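Local coordinates for protein transcriptional regulator (Mesorhizobium loti, PDB 3BHQ) that probably binds DNA as a TetR-family transcription factor, regulating genes through a helix-turn-helix domain, at residues Q70-L82 and L95-L108. Sequence-based numbering, arbitrary orientation.
Sequences QVNDIIESVTTLL and LARRLIAVLMDEEL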
loop_
_atom_site.group_PDB
_atom_site.type_symbol
_atom_site.label_atom_id
_atom_site.label_comp_id
_atom_site.label_asym_id
_atom_site.label_seq_id
_atom_site.Cartn_x
_atom_site.Cartn_y
_atom_site.Cartn_z
ATOM N N GLN A 70 14.768 -12.352 -4.954
ATOM C CA GLN A 70 15.181 -12.824 -3.618
ATOM C C GLN A 70 13.973 -13.049 -2.704
ATOM O O GLN A 70 13.862 -14.077 -2.044
ATOM C CB GLN A 70 16.134 -11.826 -2.957
ATOM C CG GLN A 70 17.507 -11.745 -3.616
ATOM C CD GLN A 70 18.289 -10.510 -3.151
ATOM O OE1 GLN A 70 18.110 -10.023 -2.026
ATOM N NE2 GLN A 70 19.135 -9.985 -4.032
ATOM N N VAL A 71 13.066 -12.086 -2.703
ATOM C CA VAL A 71 11.834 -12.196 -1.905
ATOM C C VAL A 71 10.991 -13.367 -2.362
ATOM O O VAL A 71 10.542 -14.169 -1.543
ATOM C CB VAL A 71 11.042 -10.858 -1.916
ATOM C CG1 VAL A 71 9.697 -11.016 -1.208
ATOM C CG2 VAL A 71 11.875 -9.779 -1.222
ATOM N N ASN A 72 10.810 -13.502 -3.672
ATOM C CA ASN A 72 10.034 -14.611 -4.193
ATOM C C ASN A 72 10.629 -15.986 -3.942
ATOM O O ASN A 72 9.867 -16.927 -3.765
ATOM C CB ASN A 72 9.613 -14.379 -5.627
ATOM C CG ASN A 72 8.390 -13.519 -5.702
ATOM O OD1 ASN A 72 7.272 -14.040 -5.549
ATOM N ND2 ASN A 72 8.569 -12.198 -5.891
ATOM N N ASP A 73 11.958 -16.098 -3.902
ATOM C CA ASP A 73 12.606 -17.388 -3.561
ATOM C C ASP A 73 12.226 -17.780 -2.141
ATOM O O ASP A 73 11.919 -18.955 -1.884
ATOM C CB ASP A 73 14.133 -17.346 -3.716
ATOM C CG ASP A 73 14.586 -17.255 -5.167
ATOM O OD1 ASP A 73 13.771 -17.470 -6.078
ATOM O OD2 ASP A 73 15.777 -16.959 -5.386
ATOM N N ILE A 74 12.202 -16.794 -1.238
ATOM C CA ILE A 74 11.800 -17.032 0.157
ATOM C C ILE A 74 10.334 -17.432 0.242
ATOM O O ILE A 74 10.002 -18.415 0.915
ATOM C CB ILE A 74 12.095 -15.825 1.118
ATOM C CG1 ILE A 74 13.587 -15.498 1.140
ATOM C CG2 ILE A 74 11.631 -16.179 2.548
ATOM C CD1 ILE A 74 13.955 -14.256 1.926
ATOM N N ILE A 75 9.463 -16.712 -0.465
ATOM C CA ILE A 75 8.022 -17.031 -0.483
ATOM C C ILE A 75 7.785 -18.448 -1.030
ATOM O O ILE A 75 6.965 -19.196 -0.472
ATOM C CB ILE A 75 7.165 -15.979 -1.263
ATOM C CG1 ILE A 75 7.309 -14.561 -0.672
ATOM C CG2 ILE A 75 5.706 -16.391 -1.297
ATOM C CD1 ILE A 75 7.186 -14.439 0.797
ATOM N N GLU A 76 8.494 -18.825 -2.094
ATOM C CA GLU A 76 8.378 -20.200 -2.621
ATOM C C GLU A 76 8.731 -21.284 -1.584
ATOM O O GLU A 76 8.060 -22.322 -1.530
ATOM C CB GLU A 76 9.224 -20.413 -3.885
ATOM C CG GLU A 76 8.637 -19.754 -5.134
ATOM C CD GLU A 76 9.430 -20.030 -6.418
ATOM O OE1 GLU A 76 10.590 -20.506 -6.352
ATOM O OE2 GLU A 76 8.870 -19.762 -7.507
ATOM N N SER A 77 9.763 -21.044 -0.780
ATOM C CA SER A 77 10.167 -22.018 0.247
ATOM C C SER A 77 9.086 -22.171 1.317
ATOM O O SER A 77 8.776 -23.277 1.716
ATOM C CB SER A 77 11.499 -21.648 0.898
ATOM O OG SER A 77 11.437 -20.405 1.568
ATOM N N VAL A 78 8.502 -21.054 1.748
ATOM C CA VAL A 78 7.449 -21.076 2.790
ATOM C C VAL A 78 6.098 -21.626 2.297
ATOM O O VAL A 78 5.407 -22.329 3.051
ATOM C CB VAL A 78 7.338 -19.700 3.536
ATOM C CG1 VAL A 78 8.693 -19.329 4.136
ATOM C CG2 VAL A 78 6.842 -18.592 2.642
ATOM N N THR A 79 5.722 -21.346 1.049
ATOM C CA THR A 79 4.495 -21.936 0.479
ATOM C C THR A 79 4.699 -23.446 0.286
ATOM O O THR A 79 3.764 -24.213 0.482
ATOM C CB THR A 79 4.000 -21.242 -0.807
ATOM O OG1 THR A 79 5.059 -21.211 -1.761
ATOM C CG2 THR A 79 3.549 -19.824 -0.493
ATOM N N THR A 80 5.910 -23.875 -0.077
ATOM C CA THR A 80 6.208 -25.322 -0.147
ATOM C C THR A 80 6.030 -25.977 1.231
ATOM O O THR A 80 5.447 -27.055 1.311
ATOM C CB THR A 80 7.621 -25.621 -0.686
ATOM O OG1 THR A 80 7.717 -25.139 -2.032
ATOM C CG2 THR A 80 7.901 -27.140 -0.688
ATOM N N LEU A 81 6.510 -25.330 2.295
ATOM C CA LEU A 81 6.318 -25.866 3.662
ATOM C C LEU A 81 4.845 -26.033 3.988
ATOM O O LEU A 81 4.470 -27.087 4.489
ATOM C CB LEU A 81 6.981 -24.998 4.726
ATOM C CG LEU A 81 8.511 -24.969 4.703
ATOM C CD1 LEU A 81 9.043 -23.874 5.627
ATOM C CD2 LEU A 81 9.092 -26.335 5.066
ATOM N N LEU A 82 3.998 -25.037 3.645
ATOM C CA LEU A 82 2.531 -25.131 3.894
ATOM C C LEU A 82 1.929 -26.356 3.209
ATOM O O LEU A 82 1.032 -27.008 3.762
ATOM C CB LEU A 82 1.774 -23.888 3.422
ATOM C CG LEU A 82 0.235 -23.922 3.484
ATOM C CD1 LEU A 82 -0.254 -24.303 4.891
ATOM C CD2 LEU A 82 -0.418 -22.622 3.025
ATOM N N LEU A 95 2.939 -19.911 7.820
ATOM C CA LEU A 95 3.148 -19.139 6.580
ATOM C C LEU A 95 2.944 -17.644 6.827
ATOM O O LEU A 95 3.796 -16.830 6.428
ATOM C CB LEU A 95 2.190 -19.597 5.462
ATOM C CG LEU A 95 2.174 -18.826 4.140
ATOM C CD1 LEU A 95 3.594 -18.859 3.554
ATOM C CD2 LEU A 95 1.170 -19.379 3.157
ATOM N N ALA A 96 1.829 -17.307 7.469
ATOM C CA ALA A 96 1.489 -15.882 7.747
ATOM C C ALA A 96 2.555 -15.187 8.567
ATOM O O ALA A 96 2.939 -14.045 8.274
ATOM C CB ALA A 96 0.164 -15.766 8.449
ATOM N N ARG A 97 3.046 -15.860 9.601
ATOM C CA ARG A 97 4.114 -15.306 10.439
ATOM C C ARG A 97 5.393 -15.042 9.629
ATOM O O ARG A 97 6.027 -13.984 9.791
ATOM C CB ARG A 97 4.396 -16.218 11.636
ATOM C CG ARG A 97 3.253 -16.288 12.632
ATOM C CD ARG A 97 3.475 -17.434 13.595
ATOM N NE ARG A 97 2.343 -17.670 14.503
ATOM C CZ ARG A 97 2.396 -18.508 15.549
ATOM N NH1 ARG A 97 3.512 -19.169 15.865
ATOM N NH2 ARG A 97 1.329 -18.680 16.321
ATOM N N ARG A 98 5.762 -15.969 8.732
ATOM C CA ARG A 98 6.946 -15.791 7.875
ATOM C C ARG A 98 6.736 -14.669 6.856
ATOM O O ARG A 98 7.653 -13.883 6.606
ATOM C CB ARG A 98 7.335 -17.082 7.141
ATOM C CG ARG A 98 7.807 -18.209 8.038
ATOM C CD ARG A 98 9.216 -17.981 8.632
ATOM N NE ARG A 98 10.272 -18.000 7.608
ATOM C CZ ARG A 98 10.922 -16.953 7.082
ATOM N NH1 ARG A 98 11.849 -17.183 6.153
ATOM N NH2 ARG A 98 10.691 -15.693 7.463
ATOM N N LEU A 99 5.532 -14.593 6.264
ATOM C CA LEU A 99 5.202 -13.531 5.276
ATOM C C LEU A 99 5.336 -12.159 5.899
ATOM O O LEU A 99 5.901 -11.248 5.271
ATOM C CB LEU A 99 3.784 -13.679 4.706
ATOM C CG LEU A 99 3.452 -14.874 3.818
ATOM C CD1 LEU A 99 1.950 -14.843 3.485
ATOM C CD2 LEU A 99 4.317 -14.892 2.543
ATOM N N ILE A 100 4.794 -11.987 7.099
ATOM C CA ILE A 100 4.917 -10.709 7.831
ATOM C C ILE A 100 6.365 -10.357 8.045
ATOM O O ILE A 100 6.790 -9.262 7.753
ATOM C CB ILE A 100 4.250 -10.738 9.237
ATOM C CG1 ILE A 100 2.740 -10.723 9.071
ATOM C CG2 ILE A 100 4.702 -9.531 10.109
ATOM C CD1 ILE A 100 1.987 -10.848 10.376
ATOM N N ALA A 101 7.156 -11.303 8.543
ATOM C CA ALA A 101 8.588 -11.038 8.829
ATOM C C ALA A 101 9.388 -10.656 7.578
ATOM O O ALA A 101 10.194 -9.725 7.607
ATOM C CB ALA A 101 9.225 -12.232 9.526
ATOM N N VAL A 102 9.150 -11.359 6.477
ATOM C CA VAL A 102 9.831 -11.098 5.211
ATOM C C VAL A 102 9.415 -9.764 4.582
ATOM O O VAL A 102 10.256 -8.944 4.182
ATOM C CB VAL A 102 9.578 -12.268 4.202
ATOM C CG1 VAL A 102 10.067 -11.941 2.799
ATOM C CG2 VAL A 102 10.221 -13.543 4.727
ATOM N N LEU A 103 8.104 -9.579 4.471
ATOM C CA LEU A 103 7.556 -8.414 3.779
ATOM C C LEU A 103 7.660 -7.113 4.559
ATOM O O LEU A 103 7.611 -6.040 3.937
ATOM C CB LEU A 103 6.148 -8.714 3.247
ATOM C CG LEU A 103 6.066 -9.889 2.261
ATOM C CD1 LEU A 103 4.634 -10.250 1.914
ATOM C CD2 LEU A 103 6.854 -9.607 0.997
HETATM N N MSE A 104 7.815 -7.183 5.884
HETATM C CA MSE A 104 7.965 -5.991 6.730
HETATM C C MSE A 104 9.420 -5.703 7.085
HETATM O O MSE A 104 9.710 -4.863 7.919
HETATM C CB MSE A 104 7.042 -6.083 7.944
HETATM C CG MSE A 104 5.557 -6.216 7.581
HETATM SE SE MSE A 104 4.869 -4.690 6.589
HETATM C CE MSE A 104 5.398 -3.346 7.937
ATOM N N ASP A 105 10.352 -6.379 6.419
ATOM C CA ASP A 105 11.771 -6.141 6.592
ATOM C C ASP A 105 12.042 -4.651 6.307
ATOM O O ASP A 105 11.567 -4.106 5.308
ATOM C CB ASP A 105 12.591 -6.944 5.596
ATOM C CG ASP A 105 14.059 -6.632 5.688
ATOM O OD1 ASP A 105 14.732 -7.113 6.603
ATOM O OD2 ASP A 105 14.537 -5.878 4.843
ATOM N N GLU A 106 12.795 -4.022 7.193
ATOM C CA GLU A 106 13.013 -2.584 7.137
ATOM C C GLU A 106 13.657 -2.098 5.839
ATOM O O GLU A 106 13.213 -1.114 5.263
ATOM C CB GLU A 106 13.832 -2.146 8.367
ATOM C CG GLU A 106 14.026 -0.631 8.526
ATOM C CD GLU A 106 12.717 0.168 8.747
ATOM O OE1 GLU A 106 11.659 -0.422 9.105
ATOM O OE2 GLU A 106 12.761 1.414 8.567
ATOM N N GLU A 107 14.672 -2.812 5.362
ATOM C CA GLU A 107 15.340 -2.402 4.135
ATOM C C GLU A 107 14.436 -2.558 2.920
ATOM O O GLU A 107 14.439 -1.711 2.034
ATOM C CB GLU A 107 16.696 -3.097 3.980
ATOM C CG GLU A 107 17.691 -2.812 5.159
ATOM C CD GLU A 107 17.887 -1.321 5.470
ATOM O OE1 GLU A 107 18.317 -0.589 4.560
ATOM O OE2 GLU A 107 17.613 -0.870 6.616
ATOM N N LEU A 108 13.614 -3.609 2.904
ATOM C CA LEU A 108 12.648 -3.826 1.848
ATOM C C LEU A 108 11.604 -2.693 1.817
ATOM O O LEU A 108 11.236 -2.205 0.758
ATOM C CB LEU A 108 11.960 -5.202 1.978
ATOM C CG LEU A 108 11.048 -5.638 0.861
ATOM C CD1 LEU A 108 11.836 -5.751 -0.458
ATOM C CD2 LEU A 108 10.383 -6.946 1.180
#
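Leu95 reaches over to Val78 and Leu82 with its two methyls parted: CD1 presses on Val78 CG2 at 3.4 Å, closer than two methyls normally pack, while CD2 meets Leu82 CD2 at 3.6 Å. With Leu95 CG anti to the backbone N (chi1 175°), the branch extends between these two neighbours, one helical turn apart. Val78 is straddled, since its other methyl, CG1, lies 4.0 Å from Arg98 CB under an arginine chain bent at chi2 and chi3; Arg98 NE lies by Val78 CG1 and NH1 by Ile74 CG2, the guanidinium oblique to both. One turn along, Ile75 CD1 and Leu99 CD2 also pack tightly, at 3.4 Å. At the far end Val71 CG1 goes to Leu103 CD2 (3.9 Å) and Val102, and CG2 to Leu108 CD2 at 4.0 Å, past the break where Asp105 N-caps the next helix. Without these methyls, as with an alanine here, Val102, Leu103 and Leu108 would probably each lose a partner. No hydrogen bond crosses the interface. Phe167 backs Leu99 and Leu103. Helices 70-82 and 95-103 run nearly antiparallel (171°), a largely apolar pair joining helix 56-83 to helices 88-103 and 106-117, as in the all-helical C-terminal domain of TetR-family regulators.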